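Local structure of alpha-galactosidase (3MI6) at residues D[234-239]-D[245-250]; D[307-312]-D[563-568]; D[371-374]-D[379-382]; D[429-434]-D[457-462]; D[715-720]-D[726-731]. The protein probably hydrolyses terminal, non-reducing alpha-D-galactose residues from alpha-D-galactosides such as galactose oligosaccharides, galactomannans and galactolipids. All blocks are in the same frame, centred on the assembly; numbering follows the deposited sequence.

Contact 1 of 5, residues D[234-239]-D[245-250]; sequences MLARPQ and GAVFGF
Leu235 and Phe248 form a hydrogen-bonded pair of an antiparallel beta hairpin, whose strands 233-236 and 247-252 lie in the interior of the nine-stranded sheet of the N-terminal beta domain. The two short strand axes run at 174° to each other. Two backbone hydrogen bonds join the pair, one in each direction: Leu235 N to Phe248 O and Phe248 N to Leu235 O, both 2.9 Å. A third rung, Arg237 N to Ala246 O, is nearly straight at 172° and carries the ladder past the regular strands toward the turn. On one face Met234, present as selenomethionine, lays its CB 4.0 Å from Val247 CG2. Val247 can reach it because CG2 stands anti to the backbone N. The branched valine suits an extended strand, and Gly249, paired with Met234, adds no side chain to compete with the long chain that runs on to helix 305-319. Small Ala236 sits beside Val247 on this face. Leu235 and Phe248 share the other face, Leu235 CB 4.2 Å from Phe248 CB. Leu235 CG approaches Phe250 CE1 at 4.3 Å, and the Phe248 ring also meets those of Tyr300 and Tyr36. Arg237 fits the partly exposed end of the hairpin, where its guanidinium forms a salt bridge with Asp188 while its methylene CG rests 3.7 Å from Ala246 CB.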
# COMPACT_ATOMS: atom_id res chain seq x y z
N MSE D 234 -9.15 -13.82 12.53
CA MSE D 234 -9.84 -12.57 12.85
C MSE D 234 -10.31 -11.88 11.59
O MSE D 234 -9.73 -12.07 10.52
CB MSE D 234 -8.93 -11.64 13.63
CG MSE D 234 -8.47 -12.24 14.94
SE MSE D 234 -7.40 -11.06 16.06
CE MSE D 234 -5.85 -10.92 14.88
N LEU D 235 -11.41 -11.13 11.72
CA LEU D 235 -11.80 -10.17 10.70
C LEU D 235 -11.65 -8.79 11.30
O LEU D 235 -12.46 -8.40 12.15
CB LEU D 235 -13.24 -10.35 10.26
CG LEU D 235 -13.67 -11.40 9.25
CD1 LEU D 235 -15.04 -11.00 8.72
CD2 LEU D 235 -12.68 -11.51 8.12
N ALA D 236 -10.64 -8.05 10.87
CA ALA D 236 -10.45 -6.70 11.39
C ALA D 236 -10.92 -5.66 10.39
O ALA D 236 -10.82 -5.87 9.17
CB ALA D 236 -9.00 -6.47 11.76
N ARG D 237 -11.47 -4.56 10.89
CA ARG D 237 -11.67 -3.40 10.05
C ARG D 237 -10.25 -2.97 9.67
O ARG D 237 -9.30 -3.30 10.38
CB ARG D 237 -12.41 -2.32 10.81
CG ARG D 237 -13.88 -2.63 11.03
CD ARG D 237 -14.64 -2.69 9.71
NE ARG D 237 -16.08 -2.62 9.90
CZ ARG D 237 -16.97 -2.85 8.93
NH1 ARG D 237 -16.56 -3.19 7.72
NH2 ARG D 237 -18.27 -2.76 9.19
N PRO D 238 -10.11 -2.25 8.54
CA PRO D 238 -8.79 -1.94 7.94
C PRO D 238 -7.84 -1.18 8.86
O PRO D 238 -6.63 -1.34 8.71
CB PRO D 238 -9.15 -1.06 6.74
CG PRO D 238 -10.54 -1.51 6.37
CD PRO D 238 -11.22 -1.77 7.69
N GLN D 239 -8.37 -0.40 9.81
CA GLN D 239 -7.53 0.39 10.69
C GLN D 239 -7.45 -0.14 12.10
O GLN D 239 -6.82 0.46 12.96
CB GLN D 239 -8.00 1.84 10.73
CG GLN D 239 -7.25 2.73 9.78
CD GLN D 239 -7.66 2.50 8.34
OE1 GLN D 239 -6.80 2.37 7.45
NE2 GLN D 239 -8.99 2.46 8.09
N GLY D 245 -10.18 -0.31 17.81
CA GLY D 245 -10.92 -0.70 16.62
C GLY D 245 -11.62 -2.06 16.57
O GLY D 245 -11.32 -2.98 17.34
N ALA D 246 -12.55 -2.16 15.61
CA ALA D 246 -13.48 -3.29 15.48
C ALA D 246 -12.84 -4.52 14.89
O ALA D 246 -12.07 -4.43 13.94
CB ALA D 246 -14.65 -2.89 14.62
N VAL D 247 -13.22 -5.68 15.41
CA VAL D 247 -12.63 -6.95 15.01
C VAL D 247 -13.42 -8.14 15.53
O VAL D 247 -13.82 -8.18 16.69
CB VAL D 247 -11.19 -7.11 15.53
CG1 VAL D 247 -11.09 -6.71 17.01
CG2 VAL D 247 -10.75 -8.54 15.32
N PHE D 248 -13.65 -9.11 14.65
CA PHE D 248 -14.24 -10.38 15.03
C PHE D 248 -13.17 -11.44 15.21
O PHE D 248 -12.14 -11.42 14.54
CB PHE D 248 -15.21 -10.84 13.96
CG PHE D 248 -16.41 -9.96 13.84
CD1 PHE D 248 -16.43 -8.92 12.94
CD2 PHE D 248 -17.51 -10.17 14.65
CE1 PHE D 248 -17.55 -8.11 12.82
CE2 PHE D 248 -18.62 -9.36 14.55
CZ PHE D 248 -18.64 -8.33 13.63
N GLY D 249 -13.41 -12.36 16.13
CA GLY D 249 -12.49 -13.45 16.38
C GLY D 249 -13.23 -14.76 16.31
O GLY D 249 -14.33 -14.88 16.82
N PHE D 250 -12.64 -15.74 15.66
CA PHE D 250 -13.28 -17.03 15.51
C PHE D 250 -12.32 -18.12 15.93
O PHE D 250 -11.21 -18.19 15.42
CB PHE D 250 -13.67 -17.27 14.04
CG PHE D 250 -14.51 -16.18 13.46
CD1 PHE D 250 -13.95 -14.98 13.07
CD2 PHE D 250 -15.86 -16.37 13.28
CE1 PHE D 250 -14.73 -13.99 12.53
CE2 PHE D 250 -16.65 -15.37 12.73
CZ PHE D 250 -16.07 -14.17 12.36

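Contact 2 of 5, residues D[307-312]-D[563-568]; sequences QLSQQM and TSYGYP
Ser309 reaches across to the main chain of Tyr565 with its hydroxyl, OG donating to Tyr565 O at 2.7 Å, the single hydrogen bond between the segments. The torsion chi1 of -68° sets OG anti to its own carbonyl carbon and turns it to the neighbouring helix. It meets the acceptor from the flank, at 104° to the C=O bond and tilted from the carbonyl plane. A small side chain is needed here: the CA atoms of Ser309 and Tyr565 are 5.4 Å apart, and Ser309 CB already lies 3.6 Å from Ser564 O. The bond ties helix 305-319, which follows the last strand of the N-terminal sheet, to helix 553-566 of the (beta/alpha)8 barrel, near the latter's C-terminal end. There Thr563 O accepts from both Gly566 N and Tyr567 N. Ser564 takes a different rotamer, chi1 65°, and bonds to Phe561 O one turn back. Arg640 serves both hydroxyls, NH2 bonding to Ser309 OG and NH1 to Ser564 OG. The CB of Tyr565 points away from helix 305-319, and its ring makes a cation-pi contact with that same arginine and meets the ring of Phe196.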
# COMPACT_ATOMS: atom_id res chain seq x y z
N GLN D 307 -7.68 -6.35 23.34
CA GLN D 307 -8.93 -6.55 24.07
C GLN D 307 -9.58 -7.86 23.64
O GLN D 307 -10.02 -8.64 24.48
CB GLN D 307 -9.88 -5.36 23.89
CG GLN D 307 -11.25 -5.54 24.55
CD GLN D 307 -11.20 -5.77 26.07
OE1 GLN D 307 -11.93 -6.63 26.61
NE2 GLN D 307 -10.35 -5.01 26.76
N LEU D 308 -9.60 -8.11 22.34
CA LEU D 308 -10.12 -9.37 21.83
C LEU D 308 -9.37 -10.57 22.40
O LEU D 308 -9.99 -11.53 22.83
CB LEU D 308 -10.07 -9.40 20.31
CG LEU D 308 -10.71 -10.64 19.68
CD1 LEU D 308 -12.23 -10.57 19.79
CD2 LEU D 308 -10.29 -10.74 18.24
N SER D 309 -8.04 -10.53 22.42
CA SER D 309 -7.33 -11.69 22.96
C SER D 309 -7.59 -11.82 24.44
O SER D 309 -7.77 -12.90 24.96
CB SER D 309 -5.83 -11.60 22.71
OG SER D 309 -5.55 -11.72 21.33
N GLN D 310 -7.60 -10.69 25.13
CA GLN D 310 -7.74 -10.70 26.58
C GLN D 310 -9.05 -11.36 27.06
O GLN D 310 -9.01 -12.23 27.93
CB GLN D 310 -7.53 -9.29 27.15
CG GLN D 310 -6.10 -8.84 26.99
CD GLN D 310 -5.90 -7.35 27.21
OE1 GLN D 310 -4.76 -6.88 27.30
NE2 GLN D 310 -7.00 -6.59 27.30
N GLN D 311 -10.18 -10.96 26.48
CA GLN D 311 -11.48 -11.48 26.88
C GLN D 311 -11.59 -12.94 26.48
O GLN D 311 -11.86 -13.78 27.32
CB GLN D 311 -12.63 -10.66 26.29
CG GLN D 311 -12.77 -10.66 24.76
CD GLN D 311 -13.59 -9.48 24.27
OE1 GLN D 311 -13.59 -8.41 24.89
NE2 GLN D 311 -14.30 -9.66 23.16
N MSE D 312 -11.38 -13.24 25.20
CA MSE D 312 -11.33 -14.63 24.80
C MSE D 312 -10.47 -15.47 25.73
O MSE D 312 -10.81 -16.62 26.02
CB MSE D 312 -10.88 -14.77 23.36
CG MSE D 312 -12.03 -14.65 22.39
SE MSE D 312 -11.48 -14.39 20.55
CE MSE D 312 -12.70 -15.63 19.66
N THR D 563 1.05 -16.57 18.54
CA THR D 563 0.19 -17.45 19.32
C THR D 563 -0.72 -16.65 20.27
O THR D 563 -1.90 -16.98 20.42
CB THR D 563 1.01 -18.53 20.06
OG1 THR D 563 1.74 -19.30 19.11
CG2 THR D 563 0.09 -19.45 20.85
N SER D 564 -0.20 -15.58 20.86
CA SER D 564 -0.96 -14.78 21.84
C SER D 564 -2.27 -14.17 21.33
O SER D 564 -3.18 -13.90 22.11
CB SER D 564 -0.08 -13.69 22.46
OG SER D 564 0.32 -12.75 21.48
N TYR D 565 -2.37 -13.94 20.02
CA TYR D 565 -3.62 -13.45 19.45
C TYR D 565 -4.75 -14.43 19.76
O TYR D 565 -5.90 -14.05 20.01
CB TYR D 565 -3.48 -13.22 17.94
CG TYR D 565 -2.71 -11.97 17.60
CD1 TYR D 565 -1.34 -12.01 17.35
CD2 TYR D 565 -3.36 -10.72 17.54
CE1 TYR D 565 -0.62 -10.82 17.05
CE2 TYR D 565 -2.65 -9.54 17.23
CZ TYR D 565 -1.28 -9.59 17.00
OH TYR D 565 -0.58 -8.44 16.69
N GLY D 566 -4.41 -15.72 19.78
CA GLY D 566 -5.40 -16.75 19.96
C GLY D 566 -5.29 -17.44 21.30
O GLY D 566 -6.26 -18.05 21.75
N TYR D 567 -4.13 -17.34 21.93
CA TYR D 567 -3.90 -18.13 23.13
C TYR D 567 -3.04 -17.41 24.18
O TYR D 567 -1.96 -16.92 23.89
CB TYR D 567 -3.31 -19.50 22.74
CG TYR D 567 -4.03 -20.17 21.56
CD1 TYR D 567 -5.02 -21.10 21.77
CD2 TYR D 567 -3.71 -19.85 20.25
CE1 TYR D 567 -5.66 -21.71 20.71
CE2 TYR D 567 -4.34 -20.44 19.19
CZ TYR D 567 -5.32 -21.37 19.41
OH TYR D 567 -5.97 -21.96 18.34
N PRO D 568 -3.54 -17.36 25.43
CA PRO D 568 -2.86 -16.73 26.56
C PRO D 568 -1.58 -17.47 26.91
O PRO D 568 -1.50 -18.66 26.67
CB PRO D 568 -3.85 -16.89 27.71
CG PRO D 568 -5.13 -17.45 27.09
CD PRO D 568 -4.76 -18.08 25.83

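Contact 3 of 5, residues D[371-374]-D[379-382]; sequences FGHR and TSLG
Ser380 and His373 are locked together by one hydroxyl: Ser380 OG accepts the backbone N-H of His373 at 2.7 Å, with an angle of 154° at the hydrogen. The same oxygen lies over the centre of one face of the imidazole, 3.2 Å above its plane, and shares a hydrogen bond with Thr379 OG1 in which either could be the donor. A serine suits this spot because its chi1 of -45° keeps OG beside its own backbone N and aimed at the opposing turn. That turn is a beta turn closed by Arg374 N to Phe371 O; Gly372 fits it, having positive phi, and a CB there would run into that of Ser380. Phe371 turns its ring edge to the second segment, with Ser380 O in the ring plane and Leu381 CD1 3.5 Å from CZ. The chain of Arg374 lies over one face of this ring through CG, then folds at chi2 (-72°) and chi3 so that its guanidinium passes beneath a leucine methyl: Leu381 CD1 sits 3.3 Å above the guanidinium plane, while Thr379 O faces the edge. Arg374 NH2 ends in a salt bridge with Asp368. A leucine in place of Arg374 would probably leave the Asp368 carboxylate without its counter-charge and free to turn. Asp368 is a predicted substrate-binding residue, and the arrangement belongs to the long loop after strand 363-366, at the C-terminal end of the barrel strands, where (beta/alpha)8 hydrolases carry their active sites.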
# COMPACT_ATOMS: atom_id res chain seq x y z
N PHE D 371 11.49 -46.34 26.82
CA PHE D 371 10.68 -47.53 26.60
C PHE D 371 11.31 -48.51 25.58
O PHE D 371 12.19 -48.13 24.81
CB PHE D 371 9.29 -47.10 26.13
CG PHE D 371 9.32 -46.16 24.96
CD1 PHE D 371 8.93 -46.59 23.70
CD2 PHE D 371 9.77 -44.86 25.10
CE1 PHE D 371 8.96 -45.72 22.61
CE2 PHE D 371 9.81 -43.99 24.02
CZ PHE D 371 9.39 -44.43 22.78
N GLY D 372 10.86 -49.76 25.60
CA GLY D 372 11.28 -50.74 24.60
C GLY D 372 12.77 -50.85 24.36
O GLY D 372 13.52 -51.34 25.20
N HIS D 373 13.21 -50.42 23.19
CA HIS D 373 14.64 -50.30 22.91
C HIS D 373 14.97 -49.00 22.15
O HIS D 373 15.82 -48.98 21.26
CB HIS D 373 15.21 -51.56 22.21
CG HIS D 373 14.30 -52.17 21.18
ND1 HIS D 373 13.09 -52.76 21.50
CD2 HIS D 373 14.45 -52.33 19.84
CE1 HIS D 373 12.53 -53.22 20.39
NE2 HIS D 373 13.33 -52.98 19.38
N ARG D 374 14.29 -47.92 22.54
CA ARG D 374 14.45 -46.62 21.88
C ARG D 374 15.85 -46.06 21.99
O ARG D 374 16.12 -45.24 22.86
CB ARG D 374 13.46 -45.60 22.44
CG ARG D 374 12.04 -45.78 21.98
CD ARG D 374 11.85 -45.38 20.52
NE ARG D 374 11.68 -43.95 20.31
CZ ARG D 374 11.13 -43.41 19.22
NH1 ARG D 374 10.70 -44.17 18.23
NH2 ARG D 374 11.01 -42.09 19.12
N THR D 379 12.19 -47.45 16.23
CA THR D 379 11.95 -48.74 16.87
C THR D 379 11.28 -48.57 18.22
O THR D 379 11.53 -47.60 18.90
CB THR D 379 13.28 -49.52 17.16
OG1 THR D 379 13.50 -49.58 18.57
CG2 THR D 379 14.50 -48.84 16.50
N SER D 380 10.42 -49.52 18.60
CA SER D 380 9.83 -49.58 19.95
C SER D 380 8.67 -48.64 20.22
O SER D 380 8.08 -48.67 21.30
CB SER D 380 10.82 -49.14 21.04
OG SER D 380 12.10 -49.73 20.87
N LEU D 381 8.34 -47.80 19.25
CA LEU D 381 7.14 -46.98 19.34
C LEU D 381 5.92 -47.87 19.43
O LEU D 381 5.45 -48.38 18.43
CB LEU D 381 7.04 -46.04 18.14
CG LEU D 381 6.89 -44.56 18.49
CD1 LEU D 381 7.76 -44.16 19.68
CD2 LEU D 381 7.20 -43.70 17.29
N GLY D 382 5.41 -48.05 20.64
CA GLY D 382 4.24 -48.88 20.88
C GLY D 382 4.46 -49.75 22.10
O GLY D 382 3.53 -50.33 22.64

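Contact 4 of 5, residues D[429-434]-D[457-462]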
# COMPACT_ATOMS: atom_id res chain seq x y z
N PRO D 429 -0.84 -56.33 13.95
CA PRO D 429 -0.48 -55.58 12.74
C PRO D 429 -1.70 -54.85 12.18
O PRO D 429 -1.56 -53.76 11.63
CB PRO D 429 -0.03 -56.68 11.77
CG PRO D 429 0.41 -57.80 12.64
CD PRO D 429 -0.48 -57.75 13.85
N ASP D 430 -2.88 -55.47 12.33
CA ASP D 430 -4.13 -54.91 11.81
C ASP D 430 -4.53 -53.60 12.50
O ASP D 430 -5.58 -53.03 12.18
CB ASP D 430 -5.27 -55.93 11.92
CG ASP D 430 -5.64 -56.27 13.37
OD1 ASP D 430 -6.82 -56.10 13.75
OD2 ASP D 430 -4.74 -56.70 14.13
N TRP D 431 -3.70 -53.12 13.42
CA TRP D 431 -3.96 -51.88 14.14
C TRP D 431 -3.36 -50.63 13.47
O TRP D 431 -3.78 -49.51 13.77
CB TRP D 431 -3.46 -51.98 15.58
CG TRP D 431 -4.39 -52.71 16.51
CD1 TRP D 431 -5.47 -53.47 16.17
CD2 TRP D 431 -4.31 -52.75 17.94
NE1 TRP D 431 -6.07 -53.98 17.30
CE2 TRP D 431 -5.38 -53.55 18.40
CE3 TRP D 431 -3.44 -52.18 18.88
CZ2 TRP D 431 -5.60 -53.79 19.76
CZ3 TRP D 431 -3.66 -52.43 20.23
CH2 TRP D 431 -4.74 -53.22 20.65
N LEU D 432 -2.37 -50.82 12.59
CA LEU D 432 -1.84 -49.77 11.72
C LEU D 432 -2.86 -49.26 10.70
O LEU D 432 -3.34 -50.01 9.88
CB LEU D 432 -0.67 -50.32 10.89
CG LEU D 432 0.75 -49.89 11.21
CD1 LEU D 432 1.26 -50.72 12.35
CD2 LEU D 432 1.63 -50.06 9.99
N ILE D 433 -3.16 -47.97 10.73
CA ILE D 433 -3.93 -47.35 9.66
C ILE D 433 -3.29 -47.59 8.29
O ILE D 433 -2.23 -47.05 7.98
CB ILE D 433 -4.05 -45.85 9.87
CG1 ILE D 433 -4.80 -45.58 11.18
CG2 ILE D 433 -4.76 -45.20 8.70
CD1 ILE D 433 -5.18 -44.13 11.36
N HIS D 434 -3.93 -48.41 7.47
CA HIS D 434 -3.35 -48.75 6.18
C HIS D 434 -4.42 -49.01 5.14
O HIS D 434 -5.39 -49.69 5.41
CB HIS D 434 -2.50 -50.00 6.32
CG HIS D 434 -1.89 -50.46 5.04
ND1 HIS D 434 -2.28 -51.62 4.41
CD2 HIS D 434 -0.94 -49.91 4.26
CE1 HIS D 434 -1.58 -51.77 3.29
NE2 HIS D 434 -0.76 -50.74 3.18
N VAL D 457 -8.03 -47.85 22.18
CA VAL D 457 -8.07 -46.91 23.30
C VAL D 457 -7.93 -47.64 24.65
O VAL D 457 -7.21 -47.17 25.55
CB VAL D 457 -9.34 -46.00 23.24
CG1 VAL D 457 -9.39 -45.05 24.40
CG2 VAL D 457 -9.35 -45.20 21.95
N ASP D 458 -8.58 -48.80 24.77
CA ASP D 458 -8.54 -49.63 25.99
C ASP D 458 -7.14 -50.12 26.30
O ASP D 458 -6.71 -50.11 27.45
CB ASP D 458 -9.47 -50.83 25.87
CG ASP D 458 -10.94 -50.46 25.95
OD1 ASP D 458 -11.28 -49.35 26.45
OD2 ASP D 458 -11.77 -51.30 25.52
N TYR D 459 -6.44 -50.55 25.26
CA TYR D 459 -5.07 -51.04 25.40
C TYR D 459 -4.14 -49.92 25.83
O TYR D 459 -3.23 -50.13 26.64
CB TYR D 459 -4.60 -51.65 24.07
CG TYR D 459 -3.14 -52.04 24.05
CD1 TYR D 459 -2.71 -53.25 24.60
CD2 TYR D 459 -2.19 -51.22 23.47
CE1 TYR D 459 -1.36 -53.61 24.58
CE2 TYR D 459 -0.85 -51.57 23.44
CZ TYR D 459 -0.44 -52.77 23.99
OH TYR D 459 0.89 -53.10 23.96
N LEU D 460 -4.38 -48.72 25.30
CA LEU D 460 -3.53 -47.59 25.61
C LEU D 460 -3.84 -47.06 27.00
O LEU D 460 -2.92 -46.79 27.78
CB LEU D 460 -3.67 -46.49 24.56
CG LEU D 460 -3.13 -46.90 23.19
CD1 LEU D 460 -3.41 -45.82 22.16
CD2 LEU D 460 -1.65 -47.20 23.26
N PHE D 461 -5.13 -46.93 27.32
CA PHE D 461 -5.51 -46.50 28.65
C PHE D 461 -4.91 -47.41 29.71
O PHE D 461 -4.38 -46.94 30.71
CB PHE D 461 -7.02 -46.45 28.82
CG PHE D 461 -7.44 -46.25 30.25
CD1 PHE D 461 -7.58 -44.97 30.77
CD2 PHE D 461 -7.65 -47.33 31.08
CE1 PHE D 461 -7.95 -44.78 32.08
CE2 PHE D 461 -8.02 -47.15 32.39
CZ PHE D 461 -8.17 -45.88 32.90
N LYS D 462 -5.01 -48.72 29.51
CA LYS D 462 -4.47 -49.66 30.48
C LYS D 462 -2.96 -49.50 30.65
O LYS D 462 -2.46 -49.47 31.77
CB LYS D 462 -4.83 -51.10 30.12
CG LYS D 462 -4.07 -52.13 30.97
CD LYS D 462 -4.46 -53.56 30.65
CE LYS D 462 -3.43 -54.53 31.23
NZ LYS D 462 -3.58 -55.91 30.67
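Trp431 and Tyr459 meet although their backbones stay far apart, the closest pair of CA atoms, Trp431 and Val457, being 11.2 Å from each other; one backbone is a short 3-10 turn, 429-431, and the other a turn of a long helix. The gap is bridged by the two aromatic side chains alone, which is why large flat residues suit both positions. They form an offset edge-to-face pair: the six-membered ring of Trp431 directs its edge at the face of Tyr459, with centroids 5.5 Å apart and planes at 71°. The outer carbons of the indole do the touching. CZ3 of Trp431 comes to 3.8 Å from Tyr459 CD2, and CH2 of Trp431 lies as close, 3.8 Å, to Tyr459 CB, so the tryptophan bears on the root of the tyrosine side chain as well as on its ring. The torsion chi1 of 173° extends Tyr459 anti to its backbone N and swings the ring out from the helix toward the indole. The edge-to-face setting brings the slightly positive C-H rim of one ring against the pi electrons of the other. Trp431 is further held by a stack with His428 and by packing on Leu424, Arg453, Glu455 and Val456. The contact thus lays the loop leading to strand 447-448 against helix 454-471 of the barrel, which in turn packs on helix 500-518, with Leu460 on Leu511 and Asp458 in a salt bridge to Arg514.

Contact 5 of 5, residues D[715-720]-D[726-731]; sequences PTILAD and DFYTQL
Pro715, at the start of the segment, meets Gln730: its carbonyl O is 3.4 Å from Gln730 NE2, at too poor an angle for a hydrogen bond, and the amide's other end, OE1, is bonded to Arg668. The rigid proline ring packs on Glu53 of the second subunit, and Thr716, turning away, bonds through its hydroxyl to Glu53 and Arg55 of that same subunit, a polar residue well placed at an interface. Ile717 carries the contact. Its CG2 methyl stands over the face of the Tyr728 ring, 3.7 Å from the centroid and 15° off the ring normal, a CH-pi contact. The other branch of the isoleucine spreads across the rest of the ring, CG1 lying 3.7 Å from Tyr728 CD2 and 3.8 Å from Gln730 NE2, so a branched side chain matches the flat surface beneath it. Tyr728 presents that face with CG anti to the backbone N (chi1 -159°). A serine in place of Tyr728 would probably leave Ile717 without its aromatic platform and open a gap under both its branches. Farther on, the segment rises from the strand. Phe727 and Tyr728 both face Gln670 in a G1 beta bulge, where strand 728-736 begins. That strand lies between strands 663-670 and 692-695 in the antiparallel sheet of the C-terminal domain, and the loop after strand 712-714 drapes over its start.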
# COMPACT_ATOMS: atom_id res chain seq x y z
N PRO D 715 17.83 3.78 27.63
CA PRO D 715 19.24 3.74 27.23
C PRO D 715 19.46 3.00 25.92
O PRO D 715 18.95 1.89 25.72
CB PRO D 715 19.88 2.93 28.35
CG PRO D 715 19.09 3.27 29.55
CD PRO D 715 17.67 3.53 29.07
N THR D 716 20.21 3.64 25.03
CA THR D 716 20.67 3.00 23.82
C THR D 716 21.49 1.73 24.14
O THR D 716 22.15 1.65 25.17
CB THR D 716 21.49 3.99 22.98
OG1 THR D 716 20.73 5.21 22.83
CG2 THR D 716 21.79 3.43 21.63
N ILE D 717 21.41 0.75 23.24
CA ILE D 717 22.24 -0.44 23.34
C ILE D 717 23.62 -0.19 22.72
O ILE D 717 23.74 -0.02 21.50
CB ILE D 717 21.54 -1.64 22.68
CG1 ILE D 717 20.16 -1.83 23.32
CG2 ILE D 717 22.39 -2.90 22.82
CD1 ILE D 717 19.09 -2.18 22.31
N LEU D 718 24.64 -0.17 23.56
CA LEU D 718 25.99 0.22 23.14
C LEU D 718 26.95 -0.94 22.98
O LEU D 718 26.81 -1.97 23.63
CB LEU D 718 26.59 1.20 24.14
CG LEU D 718 25.94 2.58 24.17
CD1 LEU D 718 26.73 3.49 25.07
CD2 LEU D 718 25.86 3.13 22.75
N ALA D 719 27.95 -0.76 22.13
CA ALA D 719 29.03 -1.72 22.00
C ALA D 719 29.95 -1.66 23.24
O ALA D 719 30.26 -0.57 23.74
CB ALA D 719 29.82 -1.45 20.73
N ASP D 720 30.35 -2.83 23.75
CA ASP D 720 31.25 -2.90 24.92
C ASP D 720 32.52 -3.75 24.69
O ASP D 720 33.31 -3.97 25.61
CB ASP D 720 30.50 -3.37 26.17
CG ASP D 720 30.09 -4.86 26.11
OD1 ASP D 720 30.43 -5.57 25.14
OD2 ASP D 720 29.42 -5.31 27.07
N ASP D 726 23.30 -8.11 19.41
CA ASP D 726 22.13 -8.59 18.67
C ASP D 726 21.23 -9.37 19.62
O ASP D 726 21.69 -9.80 20.67
CB ASP D 726 22.56 -9.41 17.47
CG ASP D 726 23.08 -8.55 16.33
OD1 ASP D 726 22.78 -7.33 16.29
OD2 ASP D 726 23.80 -9.08 15.45
N PHE D 727 19.95 -9.49 19.28
CA PHE D 727 19.01 -10.22 20.13
C PHE D 727 19.07 -9.73 21.58
O PHE D 727 19.40 -10.49 22.51
CB PHE D 727 19.27 -11.73 20.02
CG PHE D 727 19.76 -12.16 18.66
CD1 PHE D 727 18.97 -11.98 17.53
CD2 PHE D 727 21.01 -12.72 18.51
CE1 PHE D 727 19.43 -12.35 16.29
CE2 PHE D 727 21.46 -13.10 17.26
CZ PHE D 727 20.67 -12.91 16.15
N TYR D 728 18.77 -8.45 21.76
CA TYR D 728 18.97 -7.78 23.04
C TYR D 728 17.64 -7.63 23.74
O TYR D 728 16.62 -7.41 23.09
CB TYR D 728 19.57 -6.39 22.85
CG TYR D 728 20.25 -5.84 24.08
CD1 TYR D 728 21.60 -6.09 24.33
CD2 TYR D 728 19.56 -5.07 25.00
CE1 TYR D 728 22.24 -5.59 25.45
CE2 TYR D 728 20.19 -4.56 26.13
CZ TYR D 728 21.53 -4.82 26.35
OH TYR D 728 22.17 -4.33 27.47
N THR D 729 17.67 -7.74 25.06
CA THR D 729 16.46 -7.62 25.84
C THR D 729 16.56 -6.55 26.91
O THR D 729 17.53 -6.47 27.64
CB THR D 729 16.14 -8.92 26.56
OG1 THR D 729 16.16 -10.00 25.62
CG2 THR D 729 14.78 -8.80 27.24
N GLN D 730 15.53 -5.72 26.98
CA GLN D 730 15.34 -4.78 28.06
C GLN D 730 14.06 -5.14 28.82
O GLN D 730 12.97 -5.16 28.26
CB GLN D 730 15.28 -3.37 27.48
CG GLN D 730 16.58 -2.93 26.85
CD GLN D 730 16.39 -2.01 25.65
OE1 GLN D 730 15.54 -2.24 24.79
NE2 GLN D 730 17.21 -0.98 25.58
N LEU D 731 14.23 -5.44 30.10
CA LEU D 731 13.16 -5.83 30.99
C LEU D 731 12.80 -4.67 31.91
O LEU D 731 13.67 -3.90 32.32
CB LEU D 731 13.64 -6.99 31.85
CG LEU D 731 12.81 -8.25 32.03
CD1 LEU D 731 12.37 -8.85 30.69
CD2 LEU D 731 13.65 -9.23 32.81

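How the contacts relate
From the N terminus, contact 1 comes first and closes the hairpin loop between strands 233-236 and 247-252 in the N-terminal beta domain. Contact 2 then closes a span of 250 residues, tying the helix after that domain's last strand to a helix late in the barrel. Contacts 3 and 4 nest inside this span in series, contact 3 within one barrel loop and contact 4 between a loop and helix 454-471; they touch through Gly382 O and Tyr459 OH, 4.0 Å apart. Contact 5 follows outside it and closes a short loop in the C-terminal sheet; no contacts cross. Contacts 1 and 2 also touch, Met234 SE lying 3.6 Å from Leu308 CD2, which joins beta domain to barrel.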